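Local atomic coordinates of beta-fructofuranosidase, insoluble isoenzyme CWINV1 (Arabidopsis thaliana, PDB entry 2OXB), a protein that hydrolyses sucrose and short fructans such as 1-kestose, releasing terminal non-reducing beta-D-fructofuranosyl units in the plant cell wall. Residues E109-S114 with L118-K123. The protein carries 1 engineered substitution. Sequence-based numbering, arbitrary orientation.
With NAG (2-acetamido-2-deoxy-beta-D-glucopyranose), chain D.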
ATOM      1  N   GLU A 109     -15.487  -0.876  21.833  1.00 44.97           N
ATOM      2  CA  GLU A 109     -16.629  -0.170  21.248  1.00 46.99           C
ATOM      3  C   GLU A 109     -16.540   1.314  21.621  1.00 48.42           C
ATOM      4  O   GLU A 109     -15.828   1.677  22.561  1.00 47.03           O
ATOM      5  CB  GLU A 109     -17.941  -0.748  21.780  1.00 48.15           C
ATOM      6  CG  GLU A 109     -18.101  -0.613  23.292  1.00 51.00           C
ATOM      7  CD  GLU A 109     -19.367  -1.264  23.806  1.00 51.09           C
ATOM      8  OE1 GLU A 109     -20.449  -0.973  23.256  1.00 52.85           O
ATOM      9  OE2 GLU A 109     -19.279  -2.063  24.760  1.00 50.64           O
ATOM     10  N   PRO A 110     -17.253   2.190  20.883  1.00 50.47           N
ATOM     11  CA  PRO A 110     -17.257   3.640  21.134  1.00 52.13           C
ATOM     12  C   PRO A 110     -18.131   4.060  22.328  1.00 53.64           C
ATOM     13  O   PRO A 110     -19.019   3.316  22.741  1.00 52.67           O
ATOM     14  CB  PRO A 110     -17.770   4.205  19.815  1.00 51.36           C
ATOM     15  CG  PRO A 110     -18.730   3.156  19.373  1.00 50.28           C
ATOM     16  CD  PRO A 110     -17.946   1.892  19.615  1.00 50.19           C
ATOM     17  N   LYS A 111     -17.871   5.249  22.876  1.00 55.59           N
ATOM     18  CA  LYS A 111     -18.626   5.770  24.022  1.00 58.30           C
ATOM     19  C   LYS A 111     -19.906   6.496  23.608  1.00 59.82           C
ATOM     20  O   LYS A 111     -20.994   5.910  23.611  1.00 60.83           O
ATOM     21  CB  LYS A 111     -17.758   6.721  24.853  1.00 58.85           C
ATOM     22  CG  LYS A 111     -16.679   6.022  25.658  1.00 60.90           C
ATOM     23  CD  LYS A 111     -16.075   6.941  26.710  1.00 61.86           C
ATOM     24  CE  LYS A 111     -15.191   6.162  27.683  1.00 63.14           C
ATOM     25  NZ  LYS A 111     -14.041   5.492  27.012  1.00 64.06           N
ATOM     26  N   ASN A 112     -19.780   7.780  23.281  1.00 59.70           N
ATOM     27  CA  ASN A 112     -20.926   8.564  22.840  1.00 59.36           C
ATOM     28  C   ASN A 112     -21.324   8.025  21.467  1.00 59.34           C
ATOM     29  O   ASN A 112     -20.751   8.410  20.451  1.00 59.32           O
ATOM     30  CB  ASN A 112     -20.542  10.040  22.741  1.00 60.35           C
ATOM     31  CG  ASN A 112     -20.386  10.703  24.104  1.00 61.71           C
ATOM     32  OD1 ASN A 112     -19.918  10.087  25.069  1.00 60.02           O
ATOM     33  ND2 ASN A 112     -20.755  11.979  24.174  1.00 63.85           N
ATOM     34  N   LEU A 113     -22.300   7.121  21.455  1.00 59.33           N
ATOM     35  CA  LEU A 113     -22.793   6.484  20.234  1.00 58.51           C
ATOM     36  C   LEU A 113     -23.374   7.442  19.189  1.00 59.17           C
ATOM     37  O   LEU A 113     -23.646   7.048  18.050  1.00 58.76           O
ATOM     38  CB  LEU A 113     -23.837   5.415  20.592  1.00 57.16           C
ATOM     39  CG  LEU A 113     -24.924   5.701  21.638  1.00 55.81           C
ATOM     40  CD1 LEU A 113     -24.304   5.766  23.023  1.00 54.19           C
ATOM     41  CD2 LEU A 113     -25.655   6.997  21.305  1.00 56.06           C
ATOM     42  N   SER A 114     -23.575   8.695  19.578  1.00 58.84           N
ATOM     43  CA  SER A 114     -24.115   9.685  18.663  1.00 58.35           C
ATOM     44  C   SER A 114     -23.010  10.640  18.181  1.00 57.64           C
ATOM     45  O   SER A 114     -23.202  11.382  17.215  1.00 57.42           O
ATOM     46  CB  SER A 114     -25.254  10.456  19.343  1.00 59.12           C
ATOM     47  OG  SER A 114     -26.311   9.585  19.714  1.00 58.78           O
ATOM     48  N   LEU A 118     -16.322   9.789  17.347  1.00 42.94           N
ATOM     49  CA  LEU A 118     -15.922   8.549  18.020  1.00 42.73           C
ATOM     50  C   LEU A 118     -14.521   8.645  18.639  1.00 43.40           C
ATOM     51  O   LEU A 118     -13.698   7.741  18.478  1.00 42.32           O
ATOM     52  CB  LEU A 118     -15.955   7.369  17.029  1.00 41.26           C
ATOM     53  CG  LEU A 118     -17.262   6.967  16.335  1.00 39.57           C
ATOM     54  CD1 LEU A 118     -17.004   5.855  15.329  1.00 37.96           C
ATOM     55  CD2 LEU A 118     -18.271   6.514  17.369  1.00 40.40           C
ATOM     56  N   ARG A 119     -14.264   9.735  19.358  1.00 44.69           N
ATOM     57  CA  ARG A 119     -12.964   9.951  19.979  1.00 45.77           C
ATOM     58  C   ARG A 119     -12.743   9.166  21.268  1.00 44.63           C
ATOM     59  O   ARG A 119     -11.602   8.876  21.623  1.00 45.73           O
ATOM     60  CB  ARG A 119     -12.735  11.445  20.232  1.00 47.82           C
ATOM     61  CG  ARG A 119     -13.411  12.013  21.461  1.00 50.36           C
ATOM     62  CD  ARG A 119     -13.208  13.516  21.488  1.00 53.23           C
ATOM     63  NE  ARG A 119     -13.952  14.163  20.412  1.00 54.11           N
ATOM     64  CZ  ARG A 119     -15.281  14.232  20.377  1.00 56.60           C
ATOM     65  NH1 ARG A 119     -15.995  13.696  21.360  1.00 56.97           N
ATOM     66  NH2 ARG A 119     -15.897  14.828  19.362  1.00 56.38           N
ATOM     67  N   GLU A 120     -13.808   8.823  21.982  1.00 43.17           N
ATOM     68  CA  GLU A 120     -13.625   8.044  23.207  1.00 42.58           C
ATOM     69  C   GLU A 120     -14.047   6.588  23.041  1.00 41.70           C
ATOM     70  O   GLU A 120     -15.229   6.288  22.893  1.00 41.84           O
ATOM     71  CB  GLU A 120     -14.383   8.672  24.380  1.00 41.28           C
ATOM     72  CG  GLU A 120     -13.737   9.929  24.927  1.00 40.18           C
ATOM     73  CD  GLU A 120     -14.358  10.380  26.227  1.00 42.12           C
ATOM     74  OE1 GLU A 120     -13.908   9.925  27.306  1.00 41.71           O
ATOM     75  OE2 GLU A 120     -15.318  11.180  26.170  1.00 44.12           O
ATOM     76  N   TRP A 121     -13.074   5.683  23.063  1.00 41.79           N
ATOM     77  CA  TRP A 121     -13.381   4.267  22.909  1.00 41.06           C
ATOM     78  C   TRP A 121     -13.445   3.497  24.214  1.00 40.41           C
ATOM     79  O   TRP A 121     -12.554   3.590  25.062  1.00 39.10           O
ATOM     80  CB  TRP A 121     -12.392   3.585  21.959  1.00 40.59           C
ATOM     81  CG  TRP A 121     -12.624   3.953  20.528  1.00 41.73           C
ATOM     82  CD1 TRP A 121     -12.341   5.150  19.934  1.00 42.13           C
ATOM     83  CD2 TRP A 121     -13.230   3.134  19.514  1.00 42.35           C
ATOM     84  NE1 TRP A 121     -12.733   5.130  18.613  1.00 44.66           N
ATOM     85  CE2 TRP A 121     -13.281   3.907  18.327  1.00 43.42           C
ATOM     86  CE3 TRP A 121     -13.736   1.825  19.493  1.00 41.07           C
ATOM     87  CZ2 TRP A 121     -13.818   3.412  17.129  1.00 42.45           C
ATOM     88  CZ3 TRP A 121     -14.272   1.333  18.301  1.00 41.91           C
ATOM     89  CH2 TRP A 121     -14.308   2.128  17.134  1.00 42.19           C
ATOM     90  N   LYS A 122     -14.530   2.742  24.355  1.00 39.82           N
ATOM     91  CA  LYS A 122     -14.785   1.923  25.527  1.00 38.46           C
ATOM     92  C   LYS A 122     -14.222   0.538  25.241  1.00 37.31           C
ATOM     93  O   LYS A 122     -14.443  -0.021  24.172  1.00 37.38           O
ATOM     94  CB  LYS A 122     -16.294   1.853  25.781  1.00 39.67           C
ATOM     95  CG  LYS A 122     -16.709   1.432  27.185  1.00 40.84           C
ATOM     96  CD  LYS A 122     -18.207   1.667  27.396  1.00 41.23           C
ATOM     97  CE  LYS A 122     -18.705   1.090  28.721  1.00 42.66           C
ATOM     98  NZ  LYS A 122     -17.958   1.589  29.913  1.00 44.29           N
ATOM     99  N   LYS A 123     -13.483  -0.003  26.202  1.00 36.32           N
ATOM    100  CA  LYS A 123     -12.861  -1.311  26.068  1.00 33.99           C
ATOM    101  C   LYS A 123     -13.440  -2.317  27.065  1.00 33.70           C
ATOM    102  O   LYS A 123     -13.229  -2.193  28.262  1.00 35.03           O
ATOM    103  CB  LYS A 123     -11.349  -1.156  26.259  1.00 31.92           C
ATOM    104  CG  LYS A 123     -10.775  -0.049  25.369  1.00 30.15           C
ATOM    105  CD  LYS A 123      -9.269  -0.125  25.202  1.00 29.85           C
ATOM    106  CE  LYS A 123      -8.527   0.522  26.345  1.00 28.43           C
ATOM    107  NZ  LYS A 123      -7.062   0.402  26.147  1.00 26.61           N
TER
HETATM  108  C1  NAG D 670     -22.131  12.342  24.464  1.00 66.22           C
HETATM  109  C2  NAG D 670     -22.422  13.725  23.868  1.00 66.59           C
HETATM  110  C3  NAG D 670     -23.904  14.114  24.007  1.00 66.64           C
HETATM  111  C4  NAG D 670     -24.846  12.978  23.615  1.00 67.07           C
HETATM  112  C5  NAG D 670     -24.415  11.671  24.277  1.00 66.28           C
HETATM  113  C6  NAG D 670     -25.253  10.509  23.794  1.00 65.43           C
HETATM  114  C7  NAG D 670     -21.592  15.966  24.133  1.00 67.80           C
HETATM  115  C8  NAG D 670     -22.541  16.941  24.821  1.00 66.29           C
HETATM  116  N2  NAG D 670     -21.608  14.708  24.554  1.00 67.16           N
HETATM  117  O3  NAG D 670     -24.176  15.237  23.179  1.00 65.34           O
HETATM  118  O4  NAG D 670     -26.166  13.300  24.017  1.00 68.17           O
HETATM  119  O5  NAG D 670     -23.046  11.371  23.938  1.00 67.44           O
HETATM  120  O6  NAG D 670     -26.446  10.398  24.552  1.00 65.50           O
HETATM  121  O7  NAG D 670     -20.854  16.353  23.227  1.00 67.72           O
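Lys111 lays its aliphatic chain obliquely across Glu120, with CD of Lys111 3.4 Å from CB of Glu120. CG of Lys111 stands beside its own backbone N (chi1 -72°), and a bend at chi4 brings NZ of Lys111 to 3.1 Å from the carbonyl O of Trp121. The Glu120 carboxylate is farther off: OE1 of Glu120 lies 4.4 Å from NZ of Lys111, too far for a salt bridge. Between the backbones, Lys111 N donates to Glu120 O at 2.8 Å (N-H...O 139°). Glu109 and Lys122 form an antiparallel hydrogen-bonded pair, although the bond from Glu109 N is weak; their side chains run alongside each other, CG of Glu109 3.9 Å from CB of Lys122. The pairing makes a beta hairpin of strands 103-110 and 121-123, the latter the edge strand of a four-stranded antiparallel blade in the GH32 beta-propeller. The indole of Trp121 brings CZ3 to 3.9 Å from CD of Pro110, while its NE1 bonds weakly to Leu118 O; Phe33 meets the ring nearly perpendicularly. With an alanine here in place of the indole, Pro110 and Phe33 would probably lose the ring they meet, and Leu118 O its weak NE1 partner. At the hairpin's turn, Asn112 ND2 is covalently bonded to C1 of an N-acetylglucosamine.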